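Side-chain contacts in TCR beta chain (Gallus gallus, PDB 6LIR), which forms one half of the chicken alpha-beta T-cell receptor and probably recognises, together with the alpha chain, peptide antigens presented by MHC molecules: residues 45-48 / 52-55; 171-174 / 179-182; 190-193 / 198-201. All blocks are in the same frame, centred on the assembly; numbering follows the deposited sequence.

Interaction 1 (45-48 / 52-55); sequences SSYG and ENKG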
loop_
_atom_site.group_PDB
_atom_site.type_symbol
_atom_site.label_atom_id
_atom_site.label_comp_id
_atom_site.label_asym_id
_atom_site.label_seq_id
_atom_site.Cartn_x
_atom_site.Cartn_y
_atom_site.Cartn_z
ATOM N N SER B 45 12.374 18.452 -11.776
ATOM C CA SER B 45 11.603 19.428 -11.022
ATOM C C SER B 45 11.360 20.649 -11.895
ATOM O O SER B 45 11.893 20.767 -13.001
ATOM C CB SER B 45 12.317 19.829 -9.724
ATOM O OG SER B 45 13.468 20.614 -9.997
ATOM N N SER B 46 10.569 21.581 -11.369
ATOM C CA SER B 46 10.205 22.782 -12.104
ATOM C C SER B 46 9.908 23.885 -11.104
ATOM O O SER B 46 9.081 23.698 -10.206
ATOM C CB SER B 46 8.979 22.533 -12.994
ATOM O OG SER B 46 8.476 23.749 -13.526
ATOM N N TYR B 47 10.561 25.031 -11.267
ATOM C CA TYR B 47 10.329 26.162 -10.381
ATOM C C TYR B 47 9.233 27.083 -10.892
ATOM O O TYR B 47 8.866 28.033 -10.192
ATOM C CB TYR B 47 11.623 26.971 -10.184
ATOM C CG TYR B 47 12.796 26.189 -9.622
ATOM C CD1 TYR B 47 12.602 25.125 -8.747
ATOM C CD2 TYR B 47 14.104 26.528 -9.957
ATOM C CE1 TYR B 47 13.680 24.414 -8.231
ATOM C CE2 TYR B 47 15.185 25.824 -9.448
ATOM C CZ TYR B 47 14.965 24.768 -8.585
ATOM O OH TYR B 47 16.034 24.063 -8.075
ATOM N N GLY B 48 8.684 26.803 -12.065
ATOM C CA GLY B 48 7.702 27.676 -12.675
ATOM C C GLY B 48 7.413 27.234 -14.092
ATOM O O GLY B 48 8.001 26.275 -14.604
ATOM N N GLU B 52 12.438 23.846 -16.226
ATOM C CA GLU B 52 12.689 22.478 -15.796
ATOM C C GLU B 52 14.103 22.352 -15.247
ATOM O O GLU B 52 15.014 23.078 -15.657
ATOM C CB GLU B 52 12.479 21.481 -16.944
ATOM C CG GLU B 52 11.057 21.466 -17.500
ATOM C CD GLU B 52 10.859 22.455 -18.637
ATOM O OE1 GLU B 52 11.842 22.747 -19.353
ATOM O OE2 GLU B 52 9.721 22.941 -18.813
ATOM N N ASN B 53 14.281 21.416 -14.314
ATOM C CA ASN B 53 15.590 21.102 -13.757
ATOM C C ASN B 53 15.781 19.596 -13.742
ATOM O O ASN B 53 14.948 18.868 -13.192
ATOM C CB ASN B 53 15.744 21.648 -12.332
ATOM C CG ASN B 53 15.518 23.139 -12.248
ATOM O OD1 ASN B 53 16.321 23.929 -12.738
ATOM N ND2 ASN B 53 14.423 23.534 -11.610
ATOM N N LYS B 54 16.883 19.133 -14.324
ATOM C CA LYS B 54 17.211 17.716 -14.265
ATOM C C LYS B 54 17.542 17.316 -12.834
ATOM O O LYS B 54 18.125 18.095 -12.075
ATOM C CB LYS B 54 18.393 17.396 -15.178
ATOM C CG LYS B 54 18.194 17.747 -16.642
ATOM C CD LYS B 54 19.478 17.496 -17.425
ATOM C CE LYS B 54 19.380 18.003 -18.858
ATOM N NZ LYS B 54 20.660 17.799 -19.599
ATOM N N GLY B 55 17.167 16.095 -12.465
ATOM C CA GLY B 55 17.571 15.508 -11.204
ATOM C C GLY B 55 18.833 14.685 -11.361
ATOM O O GLY B 55 19.552 14.787 -12.358
#
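The amide of N53 lies over the phenol ring of Y47, with ND2 3.1 Å above the ring plane and over its centre. This is an amide-aromatic contact: the amide plane is inclined at 45° to the ring, and the partly positive NH2 end rather than OD1 is turned to the pi cloud, the nearest ring atom being Y47 CE2 at 3.2 Å from N53 ND2. The chi1 of Y47, -58°, sets CG opposite the carbonyl carbon, and the ring reaches back over the strand pair. Asparagine suits this place because both ends of its flat amide are used: OD1 accepts a bond from NE2 of Q51, while ND2 also makes a weak bond of 3.5 Å to S45 OG.

Backbone bonds fix the register. S45 and N53 form an antiparallel hydrogen-bonded pair, S45 N giving to N53 O at 3.0 Å and N53 N to S45 O at 2.8 Å. A CA-H...O contact from E52 to S45 O supplements them.

Packing is modest: S45, small enough for a buried strand position, meets N53 CB through OG at 3.4 Å. Beyond the pair, Y47 OH is hydrogen-bonded to K94 NZ, and E52 OE2 to the backbone N of R65. Strands 40-46 and 51-54 form a beta hairpin at the edge of a V-set immunoglobulin sheet, corresponding to C' and C'', whose connecting turn is the CDR2 loop.

Interaction 2 (171-174 / 179-182); sequences ISTS and YSLT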
loop_
_atom_site.group_PDB
_atom_site.type_symbol
_atom_site.label_atom_id
_atom_site.label_comp_id
_atom_site.label_asym_id
_atom_site.label_seq_id
_atom_site.Cartn_x
_atom_site.Cartn_y
_atom_site.Cartn_z
ATOM N N ILE B 171 1.349 -6.756 -1.878
ATOM C CA ILE B 171 2.237 -7.265 -2.916
ATOM C C ILE B 171 1.639 -8.531 -3.514
ATOM O O ILE B 171 1.050 -9.356 -2.804
ATOM C CB ILE B 171 3.665 -7.514 -2.372
ATOM C CG1 ILE B 171 4.671 -7.617 -3.520
ATOM C CG2 ILE B 171 3.719 -8.751 -1.495
ATOM C CD1 ILE B 171 6.111 -7.427 -3.089
ATOM N N SER B 172 1.746 -8.653 -4.835
ATOM C CA SER B 172 1.231 -9.807 -5.556
ATOM C C SER B 172 2.037 -11.062 -5.242
ATOM O O SER B 172 3.238 -11.007 -4.962
ATOM C CB SER B 172 1.254 -9.550 -7.063
ATOM O OG SER B 172 0.454 -8.432 -7.402
ATOM N N THR B 173 1.356 -12.204 -5.289
ATOM C CA THR B 173 1.972 -13.509 -5.084
ATOM C C THR B 173 2.247 -14.144 -6.442
ATOM O O THR B 173 1.333 -14.289 -7.261
ATOM C CB THR B 173 1.066 -14.414 -4.250
ATOM O OG1 THR B 173 0.963 -13.893 -2.918
ATOM C CG2 THR B 173 1.625 -15.825 -4.202
ATOM N N SER B 174 3.508 -14.489 -6.692
ATOM C CA SER B 174 3.895 -15.132 -7.941
ATOM C C SER B 174 3.454 -16.591 -7.928
ATOM O O SER B 174 3.896 -17.366 -7.076
ATOM C CB SER B 174 5.403 -15.031 -8.149
ATOM O OG SER B 174 5.826 -15.848 -9.229
ATOM N N TYR B 179 0.466 -13.960 -11.716
ATOM C CA TYR B 179 0.376 -13.418 -10.367
ATOM C C TYR B 179 -1.062 -13.493 -9.869
ATOM O O TYR B 179 -2.013 -13.570 -10.653
ATOM C CB TYR B 179 0.832 -11.956 -10.315
ATOM C CG TYR B 179 2.240 -11.709 -10.789
ATOM C CD1 TYR B 179 3.300 -11.697 -9.892
ATOM C CD2 TYR B 179 2.509 -11.474 -12.130
ATOM C CE1 TYR B 179 4.590 -11.469 -10.321
ATOM C CE2 TYR B 179 3.795 -11.243 -12.568
ATOM C CZ TYR B 179 4.832 -11.241 -11.659
ATOM O OH TYR B 179 6.120 -11.011 -12.088
ATOM N N SER B 180 -1.206 -13.491 -8.544
ATOM C CA SER B 180 -2.502 -13.386 -7.892
ATOM C C SER B 180 -2.445 -12.315 -6.809
ATOM O O SER B 180 -1.370 -11.922 -6.351
ATOM C CB SER B 180 -2.943 -14.729 -7.289
ATOM O OG SER B 180 -2.221 -15.019 -6.105
ATOM N N LEU B 181 -3.624 -11.865 -6.384
ATOM C CA LEU B 181 -3.745 -10.875 -5.323
ATOM C C LEU B 181 -5.043 -11.133 -4.572
ATOM O O LEU B 181 -6.060 -11.471 -5.179
ATOM C CB LEU B 181 -3.714 -9.439 -5.870
ATOM C CG LEU B 181 -3.447 -8.339 -4.835
ATOM C CD1 LEU B 181 -1.973 -8.298 -4.441
ATOM C CD2 LEU B 181 -3.904 -6.977 -5.345
ATOM N N THR B 182 -5.004 -10.973 -3.254
ATOM C CA THR B 182 -6.124 -11.329 -2.397
ATOM C C THR B 182 -6.541 -10.136 -1.551
ATOM O O THR B 182 -5.695 -9.396 -1.043
ATOM C CB THR B 182 -5.761 -12.516 -1.485
ATOM O OG1 THR B 182 -5.356 -13.632 -2.286
ATOM C CG2 THR B 182 -6.944 -12.928 -0.623
#
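The ring of Y179 slants by S172 and S174, Y179 CD1 lying 4.0 Å from S174 CA and 4.1 Å from S172 CB. The two segments belong to a beta hairpin of the C1-set immunoglobulin domain, formed by strands 166-175 and 178-188, which correspond to D and E. Y179 CG stands beside the backbone N (chi1 -58°), which leaves the ring running past the small serines; side chains this short let the broad ring come near the backbone of the partner strand.

S174 and Y179 form a non-hydrogen-bonded pair on one face; on the other, T173 and S180 form an antiparallel hydrogen-bonded pair. T173 N gives to S180 O at 2.9 Å, and S180 N returns a bond to T173 O at 3.0 Å. CA-H...O contacts from S172 and Y179 to these same two oxygens add to the strand pairing. The face of T173 and S180 meets the TCR alpha chain: T173 packs on T150 of that chain, and S180 OG makes a weak hydrogen bond with NE1 of its W172. Small hydroxyl side chains suit such an interface, being able to pack closely, with S180 still making a weak polar contact.

S172 OG is hydrogen-bonded to the backbone O of D149, outside the hairpin. Nearby, L181 packs its CD1 methyl against the backbone of the other segment, 3.6 Å from I171 O and 3.7 Å from S172 CA.

Interaction 3 (190-193 / 198-201); sequences QEWF and RFEC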
loop_
_atom_site.group_PDB
_atom_site.type_symbol
_atom_site.label_atom_id
_atom_site.label_comp_id
_atom_site.label_asym_id
_atom_site.label_seq_id
_atom_site.Cartn_x
_atom_site.Cartn_y
_atom_site.Cartn_z
ATOM N N GLN B 190 -24.575 -9.408 11.353
ATOM C CA GLN B 190 -25.752 -8.581 11.072
ATOM C C GLN B 190 -25.660 -7.920 9.698
ATOM O O GLN B 190 -26.655 -7.846 8.965
ATOM C CB GLN B 190 -25.972 -7.537 12.171
ATOM C CG GLN B 190 -24.736 -6.906 12.779
ATOM C CD GLN B 190 -24.175 -7.743 13.916
ATOM O OE1 GLN B 190 -23.450 -8.711 13.682
ATOM N NE2 GLN B 190 -24.535 -7.397 15.150
ATOM N N GLU B 191 -24.469 -7.442 9.324
ATOM C CA GLU B 191 -24.329 -6.788 8.028
ATOM C C GLU B 191 -24.349 -7.811 6.901
ATOM O O GLU B 191 -24.818 -7.508 5.801
ATOM C CB GLU B 191 -23.038 -5.964 7.980
ATOM C CG GLU B 191 -22.886 -5.176 6.681
ATOM C CD GLU B 191 -21.667 -4.255 6.633
ATOM O OE1 GLU B 191 -20.829 -4.286 7.558
ATOM O OE2 GLU B 191 -21.549 -3.489 5.648
ATOM N N TRP B 192 -23.870 -9.030 7.163
ATOM C CA TRP B 192 -23.881 -10.059 6.128
ATOM C C TRP B 192 -25.292 -10.575 5.874
ATOM O O TRP B 192 -25.646 -10.886 4.731
ATOM C CB TRP B 192 -22.959 -11.219 6.505
ATOM C CG TRP B 192 -23.177 -12.422 5.631
ATOM C CD1 TRP B 192 -23.696 -13.629 6.006
ATOM C CD2 TRP B 192 -22.905 -12.522 4.227
ATOM N NE1 TRP B 192 -23.752 -14.476 4.924
ATOM C CE2 TRP B 192 -23.274 -13.822 3.821
ATOM C CE3 TRP B 192 -22.377 -11.643 3.277
ATOM C CZ2 TRP B 192 -23.135 -14.261 2.504
ATOM C CZ3 TRP B 192 -22.241 -12.081 1.967
ATOM C CH2 TRP B 192 -22.617 -13.378 1.595
ATOM N N PHE B 193 -26.113 -10.687 6.921
ATOM C CA PHE B 193 -27.446 -11.278 6.789
ATOM C C PHE B 193 -28.454 -10.190 6.415
ATOM O O PHE B 193 -29.361 -9.831 7.166
ATOM C CB PHE B 193 -27.841 -11.996 8.071
ATOM C CG PHE B 193 -27.246 -13.365 8.201
ATOM C CD1 PHE B 193 -27.432 -14.313 7.210
ATOM C CD2 PHE B 193 -26.492 -13.702 9.312
ATOM C CE1 PHE B 193 -26.879 -15.575 7.324
ATOM C CE2 PHE B 193 -25.937 -14.959 9.431
ATOM C CZ PHE B 193 -26.129 -15.897 8.436
ATOM N N ARG B 198 -25.026 -5.080 -1.127
ATOM C CA ARG B 198 -24.270 -5.409 -2.326
ATOM C C ARG B 198 -22.785 -5.265 -2.013
ATOM O O ARG B 198 -22.294 -4.150 -1.808
ATOM C CB ARG B 198 -24.693 -4.519 -3.491
ATOM C CG ARG B 198 -23.765 -4.549 -4.689
ATOM C CD ARG B 198 -24.520 -4.126 -5.939
ATOM N NE ARG B 198 -24.471 -2.682 -6.138
ATOM C CZ ARG B 198 -25.360 -1.829 -5.639
ATOM N NH1 ARG B 198 -25.230 -0.529 -5.870
ATOM N NH2 ARG B 198 -26.380 -2.272 -4.914
ATOM N N PHE B 199 -22.067 -6.386 -1.987
ATOM C CA PHE B 199 -20.649 -6.395 -1.650
ATOM C C PHE B 199 -19.867 -6.573 -2.944
ATOM O O PHE B 199 -19.943 -7.621 -3.591
ATOM C CB PHE B 199 -20.325 -7.504 -0.650
ATOM C CG PHE B 199 -21.075 -7.389 0.642
ATOM C CD1 PHE B 199 -20.658 -6.508 1.631
ATOM C CD2 PHE B 199 -22.204 -8.156 0.865
ATOM C CE1 PHE B 199 -21.361 -6.403 2.822
ATOM C CE2 PHE B 199 -22.906 -8.057 2.045
ATOM C CZ PHE B 199 -22.488 -7.181 3.026
ATOM N N GLU B 200 -19.131 -5.531 -3.321
ATOM C CA GLU B 200 -18.535 -5.418 -4.644
ATOM C C GLU B 200 -17.023 -5.343 -4.511
ATOM O O GLU B 200 -16.491 -4.457 -3.834
ATOM C CB GLU B 200 -19.084 -4.187 -5.363
ATOM C CG GLU B 200 -18.404 -3.832 -6.666
ATOM C CD GLU B 200 -19.200 -2.801 -7.447
ATOM O OE1 GLU B 200 -18.881 -2.567 -8.633
ATOM O OE2 GLU B 200 -20.146 -2.224 -6.867
ATOM N N CYS B 201 -16.339 -6.273 -5.162
ATOM C CA CYS B 201 -14.891 -6.264 -5.271
ATOM C C CYS B 201 -14.530 -5.873 -6.691
ATOM O O CYS B 201 -15.020 -6.485 -7.644
ATOM C CB CYS B 201 -14.302 -7.635 -4.934
ATOM S SG CYS B 201 -12.520 -7.736 -5.239
#
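The phenyl ring of F199 points at the short helix and meets W192 on one flank and E191 at its outer end. W192 and F199 meet at a slant: the centroid of the indole six-membered ring lies 5.8 Å from that of the phenyl ring, and the planes are 33° apart. Contact is made by the benzo part of the indole, W192 CE3 standing 3.8 Å from F199 CE2. With CG opposite the backbone N (chi1 167°), the indole extends toward the strand and its six-membered ring comes against F199.

E191 brings two groups to the same phenyl ring. Its backbone O lies in the ring plane at the edge, 3.6 Å from F199 CZ, where the slightly positive ring hydrogens can favour a carbonyl oxygen; that oxygen also accepts a bond from N197 ND2. Its extended side chain passes obliquely by the ring, the carboxylate plane 53° from it and OE2 4.1 Å from F199 CE1. Glutamate suits this border because its CG methylene can rest by the tip of the phenyl ring while OE2 forms a salt bridge with R162.

Phenylalanine and tryptophan fill a buried end of the C1-set sandwich. F199, on strand 198-207, packs also against V157 of strand 152-157 and against L185 and I187 of strand 178-188, while W192 links helix 189-192 to I187, P126 and D221.

Overall arrangement
The three contacts are divided between the two immunoglobulin domains of the chain. Interaction 1 belongs to the V-set domain, on the far side of the chain's centre from the other two; its centre is about 37 Å from that of interaction 2 and about 48 Å from that of interaction 3. Interactions 2 and 3 share the C1-set domain, with centres about 24 Å apart and nearest atoms about 7 Å apart, and are joined along the chain because strand 178-188 runs directly into helix 189-192. Their settings differ: interaction 2 borders the TCR alpha chain, whereas interaction 3 is buried, on the strand carrying C201 of the C141-C201 disulfide. Interaction 1 takes in the start of the CDR2 turn, probably near the antigen-recognition surface.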